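Local coordinates for protein thymidylate synthase 1 (Bacillus subtilis, PDB 1BSF) that probably catalyses the reductive methylation of dUMP to dTMP, with 5,10-methylenetetrahydrofolate supplying both the methyl group and the reducing power, at residues I56-K61 and R236-A241. Sequence-based numbering, arbitrary orientation.
Sequences ILTTKK and REQFEA
Two loops of the thymidylate synthase fold, residues 56-61 and the segment 236-241 that follows helix 225-235, meet through Thr58 and Thr59 on one side and Arg236 to Phe239 on the other. Thr58 turns its hydroxyl to the opposing backbone: OG1 accepts a bond from the amide N of Phe239 at 3.2 Å, bent to 143° at the hydrogen. The same oxygen is hydrogen-bonded to Asp4 OD2, so two polar partners fix the rotation of this side chain. The Phe239 ring follows, its CD1 3.6 Å from Thr58 OG1. One residue on, CG2 of Thr59 reaches the backbone O of Glu237 (3.3 Å) and runs alongside Gln238, 4.0 Å from its CG. With CG anti to the backbone N (chi1 -178°), Arg236 lays its CB and CG against Thr59 CB, then bends at chi2 and chi3 so that NE donates to Thr59 O at 3.3 Å. That bond is nearly straight at 164°; the oxygen lies in the guanidinium plane, whereas NE sits above the carbonyl plane. A leucine in place of Arg236 would probably leave the Thr59 carbonyl without this donor. Helix 3-17 flanks the contact through Asp4, and Gln233 of helix 225-235 bonds Thr59 OG1, thereby tying the loop between strand 39-49 and helix 64-77 to helices 3-17 and 225-235.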
loop_
_atom_site.group_PDB
_atom_site.type_symbol
_atom_site.label_atom_id
_atom_site.label_comp_id
_atom_site.label_asym_id
_atom_site.label_seq_id
_atom_site.Cartn_x
_atom_site.Cartn_y
_atom_site.Cartn_z
ATOM N N ILE A 56 -12.844 -4.482 -17.249
ATOM C CA ILE A 56 -13.587 -5.718 -17.053
ATOM C C ILE A 56 -13.175 -6.773 -18.071
ATOM O O ILE A 56 -12.975 -6.471 -19.244
ATOM C CB ILE A 56 -15.111 -5.459 -17.185
ATOM C CG1 ILE A 56 -15.891 -6.772 -17.066
ATOM C CG2 ILE A 56 -15.407 -4.812 -18.524
ATOM C CD1 ILE A 56 -16.631 -6.914 -15.759
ATOM N N LEU A 57 -13.060 -8.016 -17.614
ATOM C CA LEU A 57 -12.693 -9.124 -18.486
ATOM C C LEU A 57 -13.755 -9.313 -19.573
ATOM O O LEU A 57 -14.955 -9.169 -19.322
ATOM C CB LEU A 57 -12.582 -10.419 -17.680
ATOM C CG LEU A 57 -11.271 -10.848 -17.023
ATOM C CD1 LEU A 57 -11.547 -12.037 -16.116
ATOM C CD2 LEU A 57 -10.236 -11.214 -18.073
ATOM N N THR A 58 -13.309 -9.636 -20.781
ATOM C CA THR A 58 -14.224 -9.861 -21.892
ATOM C C THR A 58 -14.011 -11.278 -22.410
ATOM O O THR A 58 -14.684 -11.716 -23.341
ATOM C CB THR A 58 -13.983 -8.858 -23.042
ATOM O OG1 THR A 58 -12.965 -9.365 -23.917
ATOM C CG2 THR A 58 -13.544 -7.504 -22.487
ATOM N N THR A 59 -13.049 -11.980 -21.813
ATOM C CA THR A 59 -12.763 -13.362 -22.191
ATOM C C THR A 59 -13.469 -14.254 -21.177
ATOM O O THR A 59 -13.219 -15.456 -21.094
ATOM C CB THR A 59 -11.259 -13.687 -22.151
ATOM O OG1 THR A 59 -10.789 -13.600 -20.796
ATOM C CG2 THR A 59 -10.484 -12.737 -23.058
ATOM N N LYS A 60 -14.346 -13.639 -20.399
ATOM C CA LYS A 60 -15.106 -14.347 -19.388
ATOM C C LYS A 60 -16.009 -13.323 -18.731
ATOM O O LYS A 60 -15.711 -12.127 -18.742
ATOM C CB LYS A 60 -14.167 -14.983 -18.359
ATOM C CG LYS A 60 -14.444 -14.576 -16.914
ATOM C CD LYS A 60 -13.782 -15.535 -15.932
ATOM C CE LYS A 60 -13.424 -14.853 -14.605
ATOM N NZ LYS A 60 -12.052 -15.219 -14.128
ATOM N N LYS A 61 -17.117 -13.796 -18.178
ATOM C CA LYS A 61 -18.072 -12.933 -17.502
ATOM C C LYS A 61 -17.641 -12.702 -16.059
ATOM O O LYS A 61 -17.100 -13.603 -15.414
ATOM C CB LYS A 61 -19.460 -13.571 -17.519
ATOM C CG LYS A 61 -20.601 -12.570 -17.484
ATOM C CD LYS A 61 -21.625 -12.905 -16.402
ATOM C CE LYS A 61 -22.923 -12.126 -16.601
ATOM N NZ LYS A 61 -23.108 -11.655 -18.009
ATOM N N ARG A 236 -8.637 -16.794 -25.902
ATOM C CA ARG A 236 -10.029 -16.479 -26.166
ATOM C C ARG A 236 -10.085 -15.144 -26.900
ATOM O O ARG A 236 -9.101 -14.416 -26.948
ATOM C CB ARG A 236 -10.800 -16.401 -24.846
ATOM C CG ARG A 236 -12.284 -16.125 -24.995
ATOM C CD ARG A 236 -13.090 -17.404 -24.869
ATOM N NE ARG A 236 -13.423 -17.721 -23.482
ATOM C CZ ARG A 236 -14.044 -18.836 -23.107
ATOM N NH1 ARG A 236 -14.394 -19.739 -24.020
ATOM N NH2 ARG A 236 -14.322 -19.048 -21.826
ATOM N N GLU A 237 -11.238 -14.831 -27.475
ATOM C CA GLU A 237 -11.420 -13.588 -28.215
ATOM C C GLU A 237 -11.477 -12.396 -27.268
ATOM O O GLU A 237 -11.729 -12.553 -26.073
ATOM C CB GLU A 237 -12.719 -13.653 -29.039
ATOM C CG GLU A 237 -12.960 -12.445 -29.940
ATOM C CD GLU A 237 -13.719 -12.798 -31.211
ATOM O OE1 GLU A 237 -14.778 -13.453 -31.114
ATOM O OE2 GLU A 237 -13.258 -12.419 -32.314
ATOM N N GLN A 238 -11.234 -11.207 -27.807
ATOM C CA GLN A 238 -11.292 -9.992 -27.007
ATOM C C GLN A 238 -12.219 -8.983 -27.668
ATOM O O GLN A 238 -11.915 -8.447 -28.730
ATOM C CB GLN A 238 -9.895 -9.390 -26.826
ATOM C CG GLN A 238 -9.229 -9.807 -25.523
ATOM C CD GLN A 238 -7.946 -9.056 -25.246
ATOM O OE1 GLN A 238 -7.957 -7.839 -25.044
ATOM N NE2 GLN A 238 -6.830 -9.777 -25.232
ATOM N N PHE A 239 -13.365 -8.744 -27.040
ATOM C CA PHE A 239 -14.334 -7.793 -27.563
ATOM C C PHE A 239 -14.049 -6.442 -26.918
ATOM O O PHE A 239 -13.189 -6.341 -26.062
ATOM C CB PHE A 239 -15.761 -8.235 -27.209
ATOM C CG PHE A 239 -15.949 -9.730 -27.174
ATOM C CD1 PHE A 239 -15.702 -10.447 -26.006
ATOM C CD2 PHE A 239 -16.366 -10.419 -28.311
ATOM C CE1 PHE A 239 -15.862 -11.826 -25.970
ATOM C CE2 PHE A 239 -16.533 -11.801 -28.289
ATOM C CZ PHE A 239 -16.278 -12.507 -27.116
ATOM N N GLU A 240 -14.778 -5.415 -27.332
ATOM C CA GLU A 240 -14.625 -4.077 -26.774
ATOM C C GLU A 240 -15.375 -3.964 -25.440
ATOM O O GLU A 240 -16.498 -4.472 -25.302
ATOM C CB GLU A 240 -15.174 -3.051 -27.764
ATOM C CG GLU A 240 -14.451 -1.718 -27.737
ATOM C CD GLU A 240 -14.187 -1.176 -29.126
ATOM O OE1 GLU A 240 -14.950 -1.537 -30.060
ATOM O OE2 GLU A 240 -13.216 -0.393 -29.273
ATOM N N ALA A 241 -14.769 -3.294 -24.461
ATOM C CA ALA A 241 -15.394 -3.134 -23.145
ATOM C C ALA A 241 -16.804 -2.524 -23.253
ATOM O O ALA A 241 -17.093 -1.773 -24.188
ATOM C CB ALA A 241 -14.513 -2.266 -22.259
#